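Local coordinates for flagellar basal body protein (Helicobacter pylori, PDB 5NPY), which probably builds the flagellar hook, the curved joint thought to pass torque from the basal-body motor to the filament, at residues E222-N234 with M379-R393. Numbering follows the deposited sequence.
With 144 (tris-hydroxymethyl-methyl-ammonium), chain B.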
ATOM      1  N   GLU A 222     -13.725   6.806  28.086  1.00 24.36           N
ATOM      2  CA  GLU A 222     -13.820   7.872  27.094  1.00 33.42           C
ATOM      3  C   GLU A 222     -14.130   7.353  25.689  1.00 29.40           C
ATOM      4  O   GLU A 222     -14.675   8.095  24.869  1.00 26.92           O
ATOM      5  CB  GLU A 222     -12.525   8.689  27.084  1.00 41.26           C
ATOM      6  CG  GLU A 222     -11.250   7.873  27.134  1.00 61.97           C
ATOM      7  CD  GLU A 222     -10.862   7.404  28.545  1.00 75.08           C
ATOM      8  OE1 GLU A 222      -9.714   7.666  28.970  1.00 84.30           O
ATOM      9  OE2 GLU A 222     -11.664   6.749  29.241  1.00 69.02           O
ATOM     10  N   ARG A 223     -13.761   6.112  25.369  1.00 17.63           N
ATOM     11  CA  ARG A 223     -14.216   5.557  24.102  1.00 23.89           C
ATOM     12  C   ARG A 223     -15.720   5.353  24.120  1.00 22.11           C
ATOM     13  O   ARG A 223     -16.409   5.671  23.141  1.00 22.47           O
ATOM     14  CB  ARG A 223     -13.499   4.241  23.767  1.00 19.68           C
ATOM     15  CG  ARG A 223     -11.998   4.376  23.511  1.00 18.60           C
ATOM     16  CD  ARG A 223     -11.359   3.063  23.201  1.00 18.92           C
ATOM     17  NE  ARG A 223     -10.002   3.287  22.665  1.00 25.29           N
ATOM     18  CZ  ARG A 223      -9.156   2.329  22.324  1.00 25.08           C
ATOM     19  NH1 ARG A 223      -9.531   1.059  22.413  1.00 17.10           N
ATOM     20  NH2 ARG A 223      -7.946   2.651  21.915  1.00 23.36           N
ATOM     21  N   PHE A 224     -16.242   4.835  25.232  1.00 24.85           N
ATOM     22  CA  PHE A 224     -17.685   4.699  25.384  1.00 29.18           C
ATOM     23  C   PHE A 224     -18.389   6.056  25.263  1.00 28.38           C
ATOM     24  O   PHE A 224     -19.390   6.182  24.544  1.00 32.59           O
ATOM     25  CB  PHE A 224     -17.971   3.997  26.717  1.00 22.98           C
ATOM     26  CG  PHE A 224     -19.370   4.176  27.234  1.00 31.78           C
ATOM     27  CD1 PHE A 224     -20.434   3.498  26.656  1.00 28.00           C
ATOM     28  CD2 PHE A 224     -19.617   4.994  28.325  1.00 35.15           C
ATOM     29  CE1 PHE A 224     -21.726   3.639  27.137  1.00 25.99           C
ATOM     30  CE2 PHE A 224     -20.910   5.150  28.821  1.00 35.63           C
ATOM     31  CZ  PHE A 224     -21.971   4.471  28.229  1.00 30.51           C
ATOM     32  N   LEU A 225     -17.843   7.102  25.890  1.00 21.45           N
ATOM     33  CA  LEU A 225     -18.562   8.374  25.889  1.00 31.31           C
ATOM     34  C   LEU A 225     -18.610   8.993  24.500  1.00 32.39           C
ATOM     35  O   LEU A 225     -19.641   9.573  24.119  1.00 24.28           O
ATOM     36  CB  LEU A 225     -17.949   9.356  26.889  1.00 34.17           C
ATOM     37  CG  LEU A 225     -18.196   8.965  28.348  1.00 41.81           C
ATOM     38  CD1 LEU A 225     -17.633  10.011  29.300  1.00 15.57           C
ATOM     39  CD2 LEU A 225     -19.687   8.703  28.602  1.00 31.77           C
ATOM     40  N   ASN A 226     -17.519   8.860  23.725  1.00 25.67           N
ATOM     41  CA  ASN A 226     -17.340   9.546  22.450  1.00 28.03           C
ATOM     42  C   ASN A 226     -17.763   8.718  21.231  1.00 27.62           C
ATOM     43  O   ASN A 226     -17.520   9.149  20.101  1.00 23.38           O
ATOM     44  CB  ASN A 226     -15.877   9.986  22.278  1.00 26.71           C
ATOM     45  CG  ASN A 226     -15.434  10.988  23.348  1.00 47.31           C
ATOM     46  OD1 ASN A 226     -16.266  11.575  24.052  1.00 49.17           O
ATOM     47  ND2 ASN A 226     -14.117  11.189  23.469  1.00 49.99           N
ATOM     48  N   GLN A 227     -18.368   7.551  21.430  1.00 24.25           N
ATOM     49  CA  GLN A 227     -18.796   6.726  20.311  1.00 21.94           C
ATOM     50  C   GLN A 227     -20.128   7.243  19.775  1.00 14.16           C
ATOM     51  O   GLN A 227     -21.101   7.380  20.514  1.00 21.66           O
ATOM     52  CB  GLN A 227     -18.894   5.259  20.723  1.00 18.08           C
ATOM     53  CG  GLN A 227     -19.347   4.312  19.634  1.00 14.24           C
ATOM     54  CD  GLN A 227     -18.263   4.043  18.651  1.00 21.88           C
ATOM     55  OE1 GLN A 227     -17.075   4.372  18.882  1.00 21.06           O
ATOM     56  NE2 GLN A 227     -18.650   3.470  17.506  1.00 17.20           N
ATOM     57  N   ASP A 228     -20.141   7.594  18.502  1.00 19.03           N
ATOM     58  CA  ASP A 228     -21.370   7.936  17.800  1.00 14.00           C
ATOM     59  C   ASP A 228     -22.331   6.732  17.845  1.00 21.84           C
ATOM     60  O   ASP A 228     -21.987   5.623  17.418  1.00 18.75           O
ATOM     61  CB  ASP A 228     -21.005   8.333  16.357  1.00 13.86           C
ATOM     62  CG  ASP A 228     -22.214   8.782  15.509  1.00 21.16           C
ATOM     63  OD1 ASP A 228     -21.976   9.347  14.421  1.00 22.09           O
ATOM     64  OD2 ASP A 228     -23.381   8.560  15.893  1.00 15.68           O
ATOM     65  N   ILE A 229     -23.522   6.941  18.402  1.00 23.82           N
ATOM     66  CA  ILE A 229     -24.493   5.853  18.533  1.00 23.50           C
ATOM     67  C   ILE A 229     -24.936   5.310  17.164  1.00 26.38           C
ATOM     68  O   ILE A 229     -25.351   4.150  17.064  1.00 22.08           O
ATOM     69  CB  ILE A 229     -25.690   6.331  19.382  1.00 32.01           C
ATOM     70  CG1 ILE A 229     -26.538   5.152  19.843  1.00 35.73           C
ATOM     71  CG2 ILE A 229     -26.554   7.351  18.620  1.00 32.40           C
ATOM     72  CD1 ILE A 229     -27.636   5.549  20.790  1.00 31.48           C
ATOM     73  N   ASN A 230     -24.859   6.126  16.093  1.00 14.09           N
ATOM     74  CA  ASN A 230     -25.103   5.651  14.727  1.00 26.50           C
ATOM     75  C   ASN A 230     -23.949   4.817  14.176  1.00 34.84           C
ATOM     76  O   ASN A 230     -24.131   4.152  13.144  1.00 33.59           O
ATOM     77  CB  ASN A 230     -25.355   6.827  13.774  1.00 13.98           C
ATOM     78  CG  ASN A 230     -25.976   6.388  12.442  1.00 25.54           C
ATOM     79  OD1 ASN A 230     -27.068   5.781  12.428  1.00 25.67           O
ATOM     80  ND2 ASN A 230     -25.332   6.715  11.339  1.00 14.24           N
ATOM     81  N   ALA A 231     -22.774   4.858  14.812  1.00 19.25           N
ATOM     82  CA  ALA A 231     -21.636   4.005  14.441  1.00 18.06           C
ATOM     83  C   ALA A 231     -21.665   2.697  15.221  1.00 27.44           C
ATOM     84  O   ALA A 231     -20.656   2.244  15.775  1.00 25.81           O
ATOM     85  CB  ALA A 231     -20.312   4.742  14.660  1.00 14.48           C
ATOM     86  N   LEU A 232     -22.847   2.081  15.259  1.00 31.56           N
ATOM     87  CA  LEU A 232     -23.082   0.882  16.052  1.00 29.97           C
ATOM     88  C   LEU A 232     -24.060  -0.044  15.336  1.00 32.76           C
ATOM     89  O   LEU A 232     -24.711   0.332  14.357  1.00 42.32           O
ATOM     90  CB  LEU A 232     -23.630   1.239  17.434  1.00 20.45           C
ATOM     91  CG  LEU A 232     -22.671   1.957  18.390  1.00 24.09           C
ATOM     92  CD1 LEU A 232     -23.469   2.459  19.552  1.00 14.51           C
ATOM     93  CD2 LEU A 232     -21.562   1.015  18.855  1.00 14.48           C
ATOM     94  N   ALA A 233     -24.179  -1.262  15.865  1.00 35.15           N
ATOM     95  CA  ALA A 233     -25.181  -2.219  15.417  1.00 26.14           C
ATOM     96  C   ALA A 233     -25.553  -3.089  16.607  1.00 31.48           C
ATOM     97  O   ALA A 233     -24.767  -3.239  17.548  1.00 25.30           O
ATOM     98  CB  ALA A 233     -24.670  -3.074  14.238  1.00 16.50           C
ATOM     99  N   ASN A 234     -26.756  -3.684  16.556  1.00 30.92           N
ATOM    100  CA  ASN A 234     -27.196  -4.554  17.638  1.00 25.89           C
ATOM    101  C   ASN A 234     -26.695  -5.987  17.431  1.00 24.79           C
ATOM    102  O   ASN A 234     -25.934  -6.286  16.513  1.00 26.33           O
ATOM    103  CB  ASN A 234     -28.718  -4.522  17.812  1.00 29.55           C
ATOM    104  CG  ASN A 234     -29.490  -5.021  16.588  1.00 28.49           C
ATOM    105  OD1 ASN A 234     -29.015  -5.841  15.799  1.00 23.91           O
ATOM    106  ND2 ASN A 234     -30.714  -4.522  16.445  1.00 27.30           N
ATOM    107  N   MET A 379     -14.990   1.800  13.800  1.00 26.09           N
ATOM    108  CA  MET A 379     -15.664   3.045  13.411  1.00 17.31           C
ATOM    109  C   MET A 379     -16.215   3.773  14.620  1.00 17.13           C
ATOM    110  O   MET A 379     -16.892   3.179  15.460  1.00 16.72           O
ATOM    111  CB  MET A 379     -16.801   2.798  12.433  1.00 17.02           C
ATOM    112  CG  MET A 379     -17.309   4.084  11.782  1.00 20.78           C
ATOM    113  SD  MET A 379     -18.445   3.653  10.419  1.00 26.61           S
ATOM    114  CE  MET A 379     -20.020   3.908  11.197  1.00 22.10           C
ATOM    115  N   THR A 380     -15.960   5.072  14.685  1.00 15.70           N
ATOM    116  CA  THR A 380     -16.271   5.838  15.880  1.00 18.26           C
ATOM    117  C   THR A 380     -17.249   6.966  15.633  1.00 13.71           C
ATOM    118  O   THR A 380     -17.888   7.423  16.588  1.00 24.69           O
ATOM    119  CB  THR A 380     -14.985   6.439  16.484  1.00 14.27           C
ATOM    120  OG1 THR A 380     -14.340   7.267  15.491  1.00 19.59           O
ATOM    121  CG2 THR A 380     -14.022   5.335  16.918  1.00 13.84           C
ATOM    122  N   ASN A 381     -17.360   7.440  14.403  1.00 13.61           N
ATOM    123  CA  ASN A 381     -18.191   8.580  14.075  1.00 13.76           C
ATOM    124  C   ASN A 381     -18.717   8.414  12.661  1.00 13.53           C
ATOM    125  O   ASN A 381     -17.959   8.058  11.755  1.00 17.45           O
ATOM    126  CB  ASN A 381     -17.425   9.907  14.170  1.00 16.36           C
ATOM    127  CG  ASN A 381     -18.351  11.092  14.183  1.00 13.66           C
ATOM    128  OD1 ASN A 381     -19.058  11.320  15.158  1.00 16.66           O
ATOM    129  ND2 ASN A 381     -18.384  11.829  13.085  1.00 25.27           N
ATOM    130  N   SER A 382     -19.999   8.689  12.469  1.00 13.58           N
ATOM    131  CA  SER A 382     -20.577   8.595  11.136  1.00 18.69           C
ATOM    132  C   SER A 382     -20.921   9.992  10.628  1.00 23.02           C
ATOM    133  O   SER A 382     -21.203  10.907  11.414  1.00 21.28           O
ATOM    134  CB  SER A 382     -21.814   7.692  11.141  1.00 15.53           C
ATOM    135  OG  SER A 382     -22.899   8.374  11.723  1.00 21.70           O
ATOM    136  N   ASN A 383     -20.851  10.167   9.312  1.00 27.80           N
ATOM    137  CA  ASN A 383     -21.126  11.467   8.699  1.00 19.93           C
ATOM    138  C   ASN A 383     -22.634  11.599   8.477  1.00 26.98           C
ATOM    139  O   ASN A 383     -23.204  11.003   7.566  1.00 25.94           O
ATOM    140  CB  ASN A 383     -20.331  11.633   7.408  1.00 22.58           C
ATOM    141  CG  ASN A 383     -20.898  12.736   6.491  1.00 37.19           C
ATOM    142  OD1 ASN A 383     -21.305  12.471   5.354  1.00 46.32           O
ATOM    143  ND2 ASN A 383     -20.947  13.960   6.995  1.00 25.56           N
ATOM    144  N   ASP A 384     -23.273  12.381   9.337  1.00 24.17           N
ATOM    145  CA  ASP A 384     -24.687  12.670   9.247  1.00 25.08           C
ATOM    146  C   ASP A 384     -24.916  13.690   8.125  1.00 28.92           C
ATOM    147  O   ASP A 384     -24.338  14.774   8.169  1.00 25.54           O
ATOM    148  CB  ASP A 384     -25.185  13.181  10.603  1.00 23.50           C
ATOM    149  CG  ASP A 384     -26.675  13.593  10.596  1.00 33.51           C
ATOM    150  OD1 ASP A 384     -27.293  13.672   9.523  1.00 22.38           O
ATOM    151  OD2 ASP A 384     -27.256  13.808  11.702  1.00 21.44           O
ATOM    152  N   PRO A 385     -25.730  13.375   7.108  1.00 23.86           N
ATOM    153  CA  PRO A 385     -25.918  14.344   6.018  1.00 18.42           C
ATOM    154  C   PRO A 385     -26.527  15.657   6.464  1.00 16.60           C
ATOM    155  O   PRO A 385     -26.337  16.651   5.769  1.00 16.89           O
ATOM    156  CB  PRO A 385     -26.841  13.597   5.040  1.00 25.83           C
ATOM    157  CG  PRO A 385     -27.560  12.599   5.888  1.00 32.09           C
ATOM    158  CD  PRO A 385     -26.485  12.137   6.856  1.00 19.66           C
ATOM    159  N   THR A 386     -27.228  15.713   7.598  1.00 17.24           N
ATOM    160  CA  THR A 386     -27.803  16.986   8.023  1.00 20.05           C
ATOM    161  C   THR A 386     -26.826  17.874   8.791  1.00 26.16           C
ATOM    162  O   THR A 386     -27.230  18.946   9.252  1.00 28.22           O
ATOM    163  CB  THR A 386     -29.042  16.766   8.881  1.00 21.82           C
ATOM    164  OG1 THR A 386     -28.684  16.015  10.048  1.00 25.86           O
ATOM    165  CG2 THR A 386     -30.151  16.036   8.084  1.00 19.76           C
ATOM    166  N   SER A 387     -25.572  17.462   8.940  1.00 27.25           N
ATOM    167  CA  SER A 387     -24.556  18.265   9.608  1.00 36.11           C
ATOM    168  C   SER A 387     -24.015  19.353   8.678  1.00 30.62           C
ATOM    169  O   SER A 387     -23.895  19.157   7.469  1.00 29.53           O
ATOM    170  CB  SER A 387     -23.406  17.372  10.050  1.00 25.11           C
ATOM    171  OG  SER A 387     -22.750  16.882   8.891  1.00 33.76           O
ATOM    172  N   SER A 388     -23.668  20.500   9.258  1.00 28.13           N
ATOM    173  CA  SER A 388     -23.083  21.620   8.526  1.00 32.97           C
ATOM    174  C   SER A 388     -21.563  21.639   8.672  1.00 33.61           C
ATOM    175  O   SER A 388     -20.989  20.899   9.473  1.00 29.29           O
ATOM    176  CB  SER A 388     -23.673  22.934   9.023  1.00 23.10           C
ATOM    177  OG  SER A 388     -23.454  23.073  10.415  1.00 44.86           O
ATOM    178  N   PRO A 389     -20.862  22.466   7.870  1.00 40.58           N
ATOM    179  CA  PRO A 389     -19.412  22.632   8.073  1.00 38.88           C
ATOM    180  C   PRO A 389     -19.013  23.044   9.490  1.00 28.26           C
ATOM    181  O   PRO A 389     -17.865  22.812   9.879  1.00 33.77           O
ATOM    182  CB  PRO A 389     -19.027  23.714   7.051  1.00 40.43           C
ATOM    183  CG  PRO A 389     -20.235  23.874   6.119  1.00 34.15           C
ATOM    184  CD  PRO A 389     -21.289  22.900   6.524  1.00 38.33           C
ATOM    185  N   THR A 390     -19.921  23.615  10.286  1.00 25.41           N
ATOM    186  CA  THR A 390     -19.561  23.952  11.668  1.00 38.42           C
ATOM    187  C   THR A 390     -19.612  22.766  12.633  1.00 35.97           C
ATOM    188  O   THR A 390     -19.148  22.905  13.774  1.00 30.59           O
ATOM    189  CB  THR A 390     -20.468  25.052  12.231  1.00 30.16           C
ATOM    190  OG1 THR A 390     -21.772  24.521  12.514  1.00 32.30           O
ATOM    191  CG2 THR A 390     -20.585  26.193  11.254  1.00 40.13           C
ATOM    192  N   SER A 391     -20.179  21.629  12.227  1.00 21.47           N
ATOM    193  CA  SER A 391     -20.327  20.499  13.145  1.00 27.45           C
ATOM    194  C   SER A 391     -18.955  19.961  13.513  1.00 18.42           C
ATOM    195  O   SER A 391     -18.108  19.759  12.639  1.00 20.25           O
ATOM    196  CB  SER A 391     -21.172  19.389  12.508  1.00 33.00           C
ATOM    197  OG  SER A 391     -22.391  19.900  12.008  1.00 25.23           O
ATOM    198  N   LYS A 392     -18.721  19.749  14.805  1.00 25.99           N
ATOM    199  CA  LYS A 392     -17.401  19.282  15.212  1.00 25.46           C
ATOM    200  C   LYS A 392     -17.151  17.825  14.846  1.00 26.45           C
ATOM    201  O   LYS A 392     -15.991  17.419  14.751  1.00 28.04           O
ATOM    202  CB  LYS A 392     -17.214  19.481  16.713  1.00 24.33           C
ATOM    203  CG  LYS A 392     -17.203  20.930  17.082  1.00 30.94           C
ATOM    204  CD  LYS A 392     -17.163  21.140  18.576  1.00 28.95           C
ATOM    205  CE  LYS A 392     -16.816  22.581  18.852  1.00 25.56           C
ATOM    206  NZ  LYS A 392     -17.770  23.482  18.131  1.00 20.54           N
ATOM    207  N   ARG A 393     -18.208  17.028  14.643  1.00 32.36           N
ATOM    208  CA  ARG A 393     -18.016  15.626  14.300  1.00 22.23           C
ATOM    209  C   ARG A 393     -18.705  15.371  12.970  1.00 30.07           C
ATOM    210  O   ARG A 393     -19.473  14.409  12.820  1.00 23.02           O
ATOM    211  CB  ARG A 393     -18.552  14.721  15.408  1.00 24.43           C
ATOM    212  CG  ARG A 393     -17.925  14.983  16.798  1.00 25.04           C
ATOM    213  CD  ARG A 393     -18.646  14.147  17.840  1.00 32.32           C
ATOM    214  NE  ARG A 393     -18.560  12.726  17.496  1.00 31.61           N
ATOM    215  CZ  ARG A 393     -17.913  11.786  18.186  1.00 32.71           C
ATOM    216  NH1 ARG A 393     -17.304  12.049  19.337  1.00 17.03           N
ATOM    217  NH2 ARG A 393     -17.939  10.543  17.731  1.00 30.27           N
TER
HETATM  218  C1  144 B 701     -12.946  12.003  18.120  1.00 20.73           C
HETATM  219  N   144 B 701     -13.316  10.607  17.890  1.00 43.65           N
HETATM  220  C2  144 B 701     -14.177  10.140  18.978  1.00 53.39           C
HETATM  221  O2  144 B 701     -13.476   9.789  20.146  1.00 46.49           O
HETATM  222  C3  144 B 701     -12.121   9.773  17.836  1.00 43.42           C
HETATM  223  O3  144 B 701     -12.400   8.548  17.195  1.00 13.85           O
HETATM  224  C4  144 B 701     -14.053  10.394  16.633  1.00 33.63           C
HETATM  225  O4  144 B 701     -14.386  11.513  15.841  1.00 32.51           O
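Asp228 and Ser382 lock together where the loop after helix 221-226 runs beside the end of strand 370-381. Asp228 OD1 takes both the backbone N of Ser382 at 2.9 Å and its hydroxyl OG, the two donors arriving from the same face of the carboxylate. That hydroxyl in turn accepts a nearly straight bond (170°) from Asn230 ND2, in the plane of the amide. Lys277 forms a salt bridge to OD1 and Tyr266 OH a hydrogen bond to OD2, which probably offsets the buried negative charge. With its chain bent at chi2 (76°), Gln227 swings its amide back to the strand, where NE2 meets Met379 O in the carbonyl plane at 2.7 Å and also bonds Ala231 O. Asp228 N donates to Thr380 O, and the Met379 methyl CE packs on Ala231 CB at 3.6 Å. Asp228 OD2 accepts from Asn230 N in an Asx turn; Thr380 and Asn381 both face Thr397 of the adjacent strand 396-406, a classic beta bulge. In contrast to these buried residues, Arg393 and Asn226 are partly exposed. Arg393 NE and NH2 grip Asn381 OD1 side-on, while NH2 reaches Asn226 O at 2.8 Å. The C4-O4 arm of the bound tris-hydroxymethyl-methyl-ammonium sits over one guanidinium face, toward its rim; ligand O3 accepts from Thr380 OG1, which is also hydrogen-bonded to Thr397 OG1, and Glu399 binds the ligand too.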